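Local coordinates for protein arylsulfatase (Pseudoalteromonas sp. MB47, PDB 7AJ0) that probably removes sulfate groups from fucoidan as an exo-acting, calcium-binding sulfatase of the alkaline phosphatase clan, and assembles as a hexamer, at residues A[429-441]-A[485-499]. Numbering follows the deposited sequence.
Sequences FTALRWLDYKIHF and FEWGMPQATKFMKAH
Trp434, at the end of strand 429-434 where the hairpin turns, projects toward helix 489-499 and meets Phe495 and Gln491, and aromatic contacts carry much of the interface. With CG anti to the backbone N (chi1 168°), its indole extends toward the helix and receives the edge of Phe495 on one face, an edge-to-face pair with CE2 of Phe495 3.7 Å from CD1 of Trp434. The same face takes a CH-pi contact from Gln491, whose CG lies 4.0 Å from the centroid of the six-membered ring of Trp434, while Leu435 CD1 covers the opposite face.

Where the hairpin turns, Tyr437 forms an offset stack with Phe485, ring centroids 4.5 Å apart and planes inclined by 25°, and Trp487 directs its edge at the Tyr437 ring. The Tyr437 hydroxyl is hydrogen-bonded to Asp197 of a second subunit. An alanine in place of Tyr437 would probably leave Phe485 without its stacking partner and that aspartate without its hydroxyl mate.

Toward the other end Met496 joins two rings: its SD sits over the centre of the Phe441 ring, 3.6 Å from the centroid, a Met-aromatic contact, and its CG packs on Phe429 CE2 at 3.7 Å.

Aliphatic groups fill the middle, Ile439 CD1 meeting Ala492 CB at 4.0 Å and Leu432 CD2 packing on Phe495 CB.

One face of the four-stranded antiparallel sheet is thus covered by the helix, which crosses strand 429-434 at 121° with 9.6 Å between axes; Phe495 and His499 reach on to strand 420-425, and Met489 to strand 466-469.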
ATOM      1  N   PHE A 429      11.362  17.302  17.524  1.00 24.74           N
ATOM      2  CA  PHE A 429      11.208  18.382  16.556  1.00 24.84           C
ATOM      3  C   PHE A 429      10.979  17.774  15.178  1.00 24.23           C
ATOM      4  O   PHE A 429      11.836  17.045  14.668  1.00 26.10           O
ATOM      5  CB  PHE A 429      12.440  19.280  16.551  1.00 24.62           C
ATOM      6  CG  PHE A 429      12.398  20.356  15.505  1.00 24.32           C
ATOM      7  CD1 PHE A 429      11.660  21.508  15.709  1.00 28.22           C
ATOM      8  CD2 PHE A 429      13.097  20.216  14.320  1.00 31.30           C
ATOM      9  CE1 PHE A 429      11.618  22.499  14.751  1.00 23.77           C
ATOM     10  CE2 PHE A 429      13.060  21.206  13.358  1.00 34.37           C
ATOM     11  CZ  PHE A 429      12.321  22.348  13.575  1.00 23.91           C
ATOM     12  N   THR A 430       9.830  18.074  14.572  1.00 23.79           N
ATOM     13  CA  THR A 430       9.423  17.403  13.347  1.00 23.70           C
ATOM     14  C   THR A 430       9.352  18.312  12.132  1.00 23.46           C
ATOM     15  O   THR A 430       9.657  17.861  11.027  1.00 23.59           O
ATOM     16  CB  THR A 430       8.052  16.736  13.537  1.00 23.48           C
ATOM     17  OG1 THR A 430       7.064  17.733  13.831  1.00 23.08           O
ATOM     18  CG2 THR A 430       8.098  15.728  14.678  1.00 23.78           C
ATOM     19  N   ALA A 431       8.963  19.572  12.294  1.00 23.18           N
ATOM     20  CA  ALA A 431       8.758  20.417  11.129  1.00 22.99           C
ATOM     21  C   ALA A 431       8.752  21.879  11.538  1.00 22.84           C
ATOM     22  O   ALA A 431       8.636  22.216  12.718  1.00 22.82           O
ATOM     23  CB  ALA A 431       7.445  20.063  10.415  1.00 22.72           C
ATOM     24  N   LEU A 432       8.891  22.741  10.534  1.00 22.80           N
ATOM     25  CA  LEU A 432       8.721  24.177  10.693  1.00 22.67           C
ATOM     26  C   LEU A 432       8.008  24.710   9.459  1.00 22.50           C
ATOM     27  O   LEU A 432       7.975  24.063   8.409  1.00 22.56           O
ATOM     28  CB  LEU A 432      10.061  24.894  10.893  1.00 22.99           C
ATOM     29  CG  LEU A 432      11.084  24.838   9.758  1.00 23.28           C
ATOM     30  CD1 LEU A 432      10.834  25.903   8.701  1.00 23.22           C
ATOM     31  CD2 LEU A 432      12.495  24.966  10.326  1.00 23.69           C
ATOM     32  N   ARG A 433       7.423  25.897   9.601  1.00 22.34           N
ATOM     33  CA  ARG A 433       6.857  26.619   8.474  1.00 22.27           C
ATOM     34  C   ARG A 433       7.526  27.982   8.366  1.00 22.44           C
ATOM     35  O   ARG A 433       7.679  28.688   9.368  1.00 22.45           O
ATOM     36  CB  ARG A 433       5.345  26.811   8.585  1.00 23.29           C
ATOM     37  CG  ARG A 433       4.806  27.636   7.419  1.00 26.24           C
ATOM     38  CD  ARG A 433       3.300  27.756   7.399  1.00 21.74           C
ATOM     39  NE  ARG A 433       2.885  28.742   6.404  1.00 24.85           N
ATOM     40  CZ  ARG A 433       1.624  29.036   6.111  1.00 21.73           C
ATOM     41  NH1 ARG A 433       0.637  28.412   6.733  1.00 21.52           N
ATOM     42  NH2 ARG A 433       1.353  29.953   5.193  1.00 32.13           N
ATOM     43  N   TRP A 434       7.892  28.352   7.144  1.00 22.62           N
ATOM     44  CA  TRP A 434       8.543  29.627   6.858  1.00 22.86           C
ATOM     45  C   TRP A 434       7.962  30.143   5.553  1.00 22.90           C
ATOM     46  O   TRP A 434       7.991  29.439   4.538  1.00 22.99           O
ATOM     47  CB  TRP A 434      10.057  29.456   6.776  1.00 23.22           C
ATOM     48  CG  TRP A 434      10.767  30.631   6.207  1.00 23.55           C
ATOM     49  CD1 TRP A 434      10.632  31.932   6.585  1.00 23.60           C
ATOM     50  CD2 TRP A 434      11.742  30.614   5.161  1.00 23.92           C
ATOM     51  NE1 TRP A 434      11.454  32.730   5.831  1.00 23.99           N
ATOM     52  CE2 TRP A 434      12.148  31.945   4.949  1.00 24.19           C
ATOM     53  CE3 TRP A 434      12.308  29.603   4.379  1.00 24.11           C
ATOM     54  CZ2 TRP A 434      13.095  32.292   3.990  1.00 24.64           C
ATOM     55  CZ3 TRP A 434      13.246  29.950   3.427  1.00 24.54           C
ATOM     56  CH2 TRP A 434      13.631  31.283   3.241  1.00 24.80           C
ATOM     57  N   LEU A 435       7.431  31.363   5.580  1.00 22.90           N
ATOM     58  CA  LEU A 435       6.692  31.922   4.446  1.00 22.96           C
ATOM     59  C   LEU A 435       5.505  30.985   4.229  1.00 22.68           C
ATOM     60  O   LEU A 435       4.750  30.731   5.181  1.00 22.40           O
ATOM     61  CB  LEU A 435       7.619  32.102   3.254  1.00 23.35           C
ATOM     62  CG  LEU A 435       8.848  32.985   3.484  1.00 32.87           C
ATOM     63  CD1 LEU A 435       9.863  32.822   2.356  1.00 24.40           C
ATOM     64  CD2 LEU A 435       8.436  34.445   3.629  1.00 23.79           C
ATOM     65  N   ASP A 436       5.309  30.442   3.031  1.00 22.80           N
ATOM     66  CA  ASP A 436       4.240  29.491   2.762  1.00 22.61           C
ATOM     67  C   ASP A 436       4.792  28.097   2.483  1.00 22.67           C
ATOM     68  O   ASP A 436       4.173  27.306   1.770  1.00 22.69           O
ATOM     69  CB  ASP A 436       3.386  29.989   1.596  1.00 22.77           C
ATOM     70  CG  ASP A 436       2.792  31.367   1.858  1.00 30.29           C
ATOM     71  OD1 ASP A 436       2.386  31.637   3.010  1.00 31.96           O
ATOM     72  OD2 ASP A 436       2.734  32.183   0.915  1.00 39.53           O
ATOM     73  N   TYR A 437       5.953  27.784   3.057  1.00 22.74           N
ATOM     74  CA  TYR A 437       6.635  26.515   2.834  1.00 22.87           C
ATOM     75  C   TYR A 437       6.668  25.713   4.126  1.00 22.67           C
ATOM     76  O   TYR A 437       7.076  26.223   5.174  1.00 22.61           O
ATOM     77  CB  TYR A 437       8.055  26.749   2.314  1.00 23.25           C
ATOM     78  CG  TYR A 437       8.088  27.552   1.034  1.00 24.10           C
ATOM     79  CD1 TYR A 437       8.008  26.925  -0.203  1.00 23.77           C
ATOM     80  CD2 TYR A 437       8.181  28.937   1.061  1.00 23.61           C
ATOM     81  CE1 TYR A 437       8.027  27.654  -1.373  1.00 24.09           C
ATOM     82  CE2 TYR A 437       8.203  29.673  -0.105  1.00 23.92           C
ATOM     83  CZ  TYR A 437       8.127  29.027  -1.319  1.00 24.16           C
ATOM     84  OH  TYR A 437       8.144  29.759  -2.484  1.00 35.25           O
ATOM     85  N   LYS A 438       6.232  24.460   4.043  1.00 22.62           N
ATOM     86  CA  LYS A 438       6.197  23.532   5.167  1.00 22.50           C
ATOM     87  C   LYS A 438       7.307  22.507   4.971  1.00 22.80           C
ATOM     88  O   LYS A 438       7.291  21.753   3.994  1.00 22.99           O
ATOM     89  CB  LYS A 438       4.828  22.856   5.248  1.00 22.28           C
ATOM     90  CG  LYS A 438       4.705  21.758   6.286  1.00 24.39           C
ATOM     91  CD  LYS A 438       4.624  22.314   7.692  1.00 22.05           C
ATOM     92  CE  LYS A 438       4.281  21.218   8.687  1.00 22.02           C
ATOM     93  NZ  LYS A 438       2.946  20.601   8.431  1.00 23.39           N
ATOM     94  N   ILE A 439       8.269  22.486   5.892  1.00 22.91           N
ATOM     95  CA  ILE A 439       9.430  21.605   5.805  1.00 23.26           C
ATOM     96  C   ILE A 439       9.342  20.587   6.933  1.00 23.25           C
ATOM     97  O   ILE A 439       9.269  20.959   8.111  1.00 23.12           O
ATOM     98  CB  ILE A 439      10.746  22.394   5.883  1.00 23.53           C
ATOM     99  CG1 ILE A 439      10.779  23.498   4.826  1.00 23.58           C
ATOM    100  CG2 ILE A 439      11.938  21.466   5.698  1.00 23.96           C
ATOM    101  CD1 ILE A 439      10.330  24.845   5.343  1.00 24.63           C
ATOM    102  N   HIS A 440       9.354  19.305   6.576  1.00 23.43           N
ATOM    103  CA  HIS A 440       9.273  18.220   7.543  1.00 23.50           C
ATOM    104  C   HIS A 440      10.633  17.549   7.686  1.00 23.96           C
ATOM    105  O   HIS A 440      11.237  17.138   6.689  1.00 24.26           O
ATOM    106  CB  HIS A 440       8.239  17.170   7.127  1.00 23.45           C
ATOM    107  CG  HIS A 440       6.840  17.688   7.042  1.00 23.06           C
ATOM    108  ND1 HIS A 440       5.884  17.411   7.993  1.00 22.86           N
ATOM    109  CD2 HIS A 440       6.230  18.454   6.106  1.00 22.90           C
ATOM    110  CE1 HIS A 440       4.746  17.988   7.651  1.00 22.57           C
ATOM    111  NE2 HIS A 440       4.929  18.628   6.511  1.00 22.60           N
ATOM    112  N   PHE A 441      11.104  17.431   8.924  1.00 24.07           N
ATOM    113  CA  PHE A 441      12.294  16.648   9.229  1.00 24.56           C
ATOM    114  C   PHE A 441      11.954  15.289   9.818  1.00 24.73           C
ATOM    115  O   PHE A 441      12.787  14.379   9.761  1.00 25.20           O
ATOM    116  CB  PHE A 441      13.195  17.431  10.186  1.00 24.70           C
ATOM    117  CG  PHE A 441      13.555  18.800   9.678  1.00 24.59           C
ATOM    118  CD1 PHE A 441      14.640  18.980   8.838  1.00 24.94           C
ATOM    119  CD2 PHE A 441      12.794  19.904  10.026  1.00 25.74           C
ATOM    120  CE1 PHE A 441      14.965  20.238   8.363  1.00 26.53           C
ATOM    121  CE2 PHE A 441      13.115  21.163   9.553  1.00 24.15           C
ATOM    122  CZ  PHE A 441      14.201  21.330   8.721  1.00 24.50           C
ATOM    123  N   PHE A 485      13.008  24.483  -4.322  1.00 26.08           N
ATOM    124  CA  PHE A 485      13.301  25.181  -3.075  1.00 25.79           C
ATOM    125  C   PHE A 485      14.786  25.124  -2.742  1.00 26.14           C
ATOM    126  O   PHE A 485      15.161  25.175  -1.565  1.00 27.81           O
ATOM    127  CB  PHE A 485      12.467  24.581  -1.933  1.00 25.26           C
ATOM    128  CG  PHE A 485      12.284  25.495  -0.753  1.00 24.91           C
ATOM    129  CD1 PHE A 485      11.774  26.771  -0.917  1.00 24.82           C
ATOM    130  CD2 PHE A 485      12.594  25.063   0.525  1.00 24.72           C
ATOM    131  CE1 PHE A 485      11.599  27.606   0.169  1.00 24.55           C
ATOM    132  CE2 PHE A 485      12.418  25.893   1.616  1.00 24.45           C
ATOM    133  CZ  PHE A 485      11.919  27.165   1.437  1.00 24.36           C
ATOM    134  N   GLU A 486      15.646  25.025  -3.758  1.00 26.70           N
ATOM    135  CA  GLU A 486      17.082  25.029  -3.499  1.00 27.11           C
ATOM    136  C   GLU A 486      17.531  26.367  -2.927  1.00 27.12           C
ATOM    137  O   GLU A 486      18.424  26.417  -2.072  1.00 27.23           O
ATOM    138  CB  GLU A 486      17.858  24.717  -4.778  1.00 27.76           C
ATOM    139  CG  GLU A 486      17.818  23.258  -5.197  1.00 27.92           C
ATOM    140  CD  GLU A 486      18.846  22.930  -6.269  1.00 49.47           C
ATOM    141  OE1 GLU A 486      19.592  23.842  -6.688  1.00 41.79           O
ATOM    142  OE2 GLU A 486      18.911  21.755  -6.689  1.00 51.39           O
ATOM    143  N   TRP A 487      16.930  27.466  -3.391  1.00 27.05           N
ATOM    144  CA  TRP A 487      17.289  28.777  -2.867  1.00 27.09           C
ATOM    145  C   TRP A 487      16.911  28.921  -1.397  1.00 26.60           C
ATOM    146  O   TRP A 487      17.557  29.682  -0.665  1.00 26.71           O
ATOM    147  CB  TRP A 487      16.613  29.876  -3.691  1.00 27.16           C
ATOM    148  CG  TRP A 487      15.125  29.731  -3.774  1.00 26.69           C
ATOM    149  CD1 TRP A 487      14.414  29.159  -4.788  1.00 26.74           C
ATOM    150  CD2 TRP A 487      14.166  30.157  -2.801  1.00 26.15           C
ATOM    151  NE1 TRP A 487      13.071  29.204  -4.507  1.00 26.27           N
ATOM    152  CE2 TRP A 487      12.891  29.811  -3.292  1.00 25.90           C
ATOM    153  CE3 TRP A 487      14.260  30.797  -1.561  1.00 25.91           C
ATOM    154  CZ2 TRP A 487      11.721  30.084  -2.590  1.00 25.41           C
ATOM    155  CZ3 TRP A 487      13.097  31.066  -0.866  1.00 25.43           C
ATOM    156  CH2 TRP A 487      11.844  30.711  -1.382  1.00 25.17           C
ATOM    157  N   GLY A 488      15.885  28.203  -0.946  1.00 26.10           N
ATOM    158  CA  GLY A 488      15.378  28.379   0.399  1.00 25.65           C
ATOM    159  C   GLY A 488      15.745  27.279   1.373  1.00 25.55           C
ATOM    160  O   GLY A 488      15.726  27.495   2.588  1.00 25.34           O
ATOM    161  N   MET A 489      16.084  26.098   0.860  1.00 25.75           N
ATOM    162  CA  MET A 489      16.357  24.974   1.746  1.00 25.70           C
ATOM    163  C   MET A 489      17.486  25.248   2.731  1.00 25.95           C
ATOM    164  O   MET A 489      17.336  24.887   3.913  1.00 25.74           O
ATOM    165  CB  MET A 489      16.666  23.721   0.918  1.00 25.99           C
ATOM    166  CG  MET A 489      16.620  22.428   1.717  1.00 39.38           C
ATOM    167  SD  MET A 489      14.981  22.062   2.387  1.00 28.43           S
ATOM    168  CE  MET A 489      14.593  20.542   1.514  1.00 36.46           C
ATOM    169  N   PRO A 490      18.617  25.845   2.343  1.00 30.27           N
ATOM    170  CA  PRO A 490      19.644  26.148   3.355  1.00 26.70           C
ATOM    171  C   PRO A 490      19.156  27.094   4.438  1.00 26.38           C
ATOM    172  O   PRO A 490      19.613  26.992   5.584  1.00 32.56           O
ATOM    173  CB  PRO A 490      20.793  26.758   2.533  1.00 27.30           C
ATOM    174  CG  PRO A 490      20.215  27.075   1.193  1.00 35.27           C
ATOM    175  CD  PRO A 490      19.093  26.106   0.973  1.00 26.84           C
ATOM    176  N   GLN A 491      18.237  28.010   4.120  1.00 26.07           N
ATOM    177  CA  GLN A 491      17.706  28.897   5.149  1.00 25.79           C
ATOM    178  C   GLN A 491      16.785  28.141   6.101  1.00 25.33           C
ATOM    179  O   GLN A 491      16.789  28.397   7.310  1.00 25.25           O
ATOM    180  CB  GLN A 491      16.968  30.072   4.510  1.00 25.65           C
ATOM    181  CG  GLN A 491      16.464  31.099   5.517  1.00 25.44           C
ATOM    182  CD  GLN A 491      17.584  31.706   6.344  1.00 25.84           C
ATOM    183  OE1 GLN A 491      18.654  32.017   5.821  1.00 36.38           O
ATOM    184  NE2 GLN A 491      17.347  31.863   7.642  1.00 25.68           N
ATOM    185  N   ALA A 492      15.986  27.210   5.573  1.00 25.06           N
ATOM    186  CA  ALA A 492      15.130  26.401   6.435  1.00 24.68           C
ATOM    187  C   ALA A 492      15.960  25.597   7.427  1.00 24.92           C
ATOM    188  O   ALA A 492      15.548  25.393   8.575  1.00 24.73           O
ATOM    189  CB  ALA A 492      14.260  25.472   5.590  1.00 32.61           C
ATOM    190  N   THR A 493      17.135  25.129   7.001  1.00 25.39           N
ATOM    191  CA  THR A 493      18.013  24.408   7.916  1.00 30.24           C
ATOM    192  C   THR A 493      18.650  25.357   8.923  1.00 25.91           C
ATOM    193  O   THR A 493      18.828  25.000  10.092  1.00 26.00           O
ATOM    194  CB  THR A 493      19.082  23.652   7.128  1.00 26.21           C
ATOM    195  OG1 THR A 493      18.455  22.622   6.352  1.00 26.07           O
ATOM    196  CG2 THR A 493      20.101  23.022   8.063  1.00 26.66           C
ATOM    197  N   LYS A 494      18.998  26.572   8.488  1.00 26.05           N
ATOM    198  CA  LYS A 494      19.490  27.569   9.431  1.00 26.25           C
ATOM    199  C   LYS A 494      18.466  27.833  10.528  1.00 25.83           C
ATOM    200  O   LYS A 494      18.822  27.948  11.707  1.00 26.02           O
ATOM    201  CB  LYS A 494      19.830  28.869   8.705  1.00 26.44           C
ATOM    202  CG  LYS A 494      21.201  28.894   8.054  1.00 27.06           C
ATOM    203  CD  LYS A 494      21.506  30.280   7.499  1.00 35.18           C
ATOM    204  CE  LYS A 494      22.814  30.305   6.722  1.00 33.44           C
ATOM    205  NZ  LYS A 494      22.658  29.736   5.354  1.00 36.87           N
ATOM    206  N   PHE A 495      17.186  27.924  10.159  1.00 25.32           N
ATOM    207  CA  PHE A 495      16.148  28.163  11.156  1.00 25.18           C
ATOM    208  C   PHE A 495      16.042  26.992  12.130  1.00 24.92           C
ATOM    209  O   PHE A 495      15.885  27.193  13.339  1.00 24.93           O
ATOM    210  CB  PHE A 495      14.802  28.411  10.474  1.00 24.45           C
ATOM    211  CG  PHE A 495      14.635  29.805   9.922  1.00 24.46           C
ATOM    212  CD1 PHE A 495      15.071  30.914  10.629  1.00 24.69           C
ATOM    213  CD2 PHE A 495      14.025  30.004   8.693  1.00 24.30           C
ATOM    214  CE1 PHE A 495      14.909  32.188  10.119  1.00 24.76           C
ATOM    215  CE2 PHE A 495      13.860  31.274   8.178  1.00 24.37           C
ATOM    216  CZ  PHE A 495      14.302  32.368   8.893  1.00 24.60           C
ATOM    217  N   MET A 496      16.118  25.758  11.622  1.00 24.94           N
ATOM    218  CA  MET A 496      16.088  24.602  12.511  1.00 25.00           C
ATOM    219  C   MET A 496      17.256  24.639  13.488  1.00 25.52           C
ATOM    220  O   MET A 496      17.071  24.514  14.704  1.00 25.56           O
ATOM    221  CB  MET A 496      16.122  23.301  11.707  1.00 25.05           C
ATOM    222  CG  MET A 496      16.555  22.095  12.537  1.00 25.35           C
ATOM    223  SD  MET A 496      16.532  20.535  11.636  1.00 39.12           S
ATOM    224  CE  MET A 496      17.824  20.809  10.425  1.00 37.62           C
ATOM    225  N   LYS A 497      18.475  24.792  12.964  1.00 25.98           N
ATOM    226  CA  LYS A 497      19.661  24.758  13.813  1.00 26.56           C
ATOM    227  C   LYS A 497      19.582  25.816  14.905  1.00 26.60           C
ATOM    228  O   LYS A 497      19.830  25.532  16.082  1.00 26.87           O
ATOM    229  CB  LYS A 497      20.915  24.958  12.962  1.00 27.05           C
ATOM    230  CG  LYS A 497      21.130  23.891  11.899  1.00 27.13           C
ATOM    231  CD  LYS A 497      21.639  22.592  12.502  1.00 38.28           C
ATOM    232  CE  LYS A 497      21.948  21.560  11.421  1.00 45.84           C
ATOM    233  NZ  LYS A 497      22.983  22.039  10.460  1.00 35.24           N
ATOM    234  N   ALA A 498      19.232  27.049  14.530  1.00 26.39           N
ATOM    235  CA  ALA A 498      19.147  28.120  15.517  1.00 26.47           C
ATOM    236  C   ALA A 498      18.088  27.812  16.567  1.00 26.15           C
ATOM    237  O   ALA A 498      18.302  28.040  17.764  1.00 26.43           O
ATOM    238  CB  ALA A 498      18.849  29.448  14.822  1.00 26.30           C
ATOM    239  N   HIS A 499      16.941  27.287  16.138  1.00 25.62           N
ATOM    240  CA  HIS A 499      15.878  26.953  17.079  1.00 25.33           C
ATOM    241  C   HIS A 499      16.357  25.929  18.099  1.00 25.69           C
ATOM    242  O   HIS A 499      16.111  26.070  19.303  1.00 25.81           O
ATOM    243  CB  HIS A 499      14.663  26.424  16.321  1.00 24.77           C
ATOM    244  CG  HIS A 499      13.504  26.086  17.204  1.00 24.49           C
ATOM    245  ND1 HIS A 499      12.774  27.046  17.872  1.00 24.33           N
ATOM    246  CD2 HIS A 499      12.950  24.895  17.532  1.00 24.39           C
ATOM    247  CE1 HIS A 499      11.819  26.461  18.570  1.00 24.13           C
ATOM    248  NE2 HIS A 499      11.906  25.157  18.384  1.00 24.16           N
TER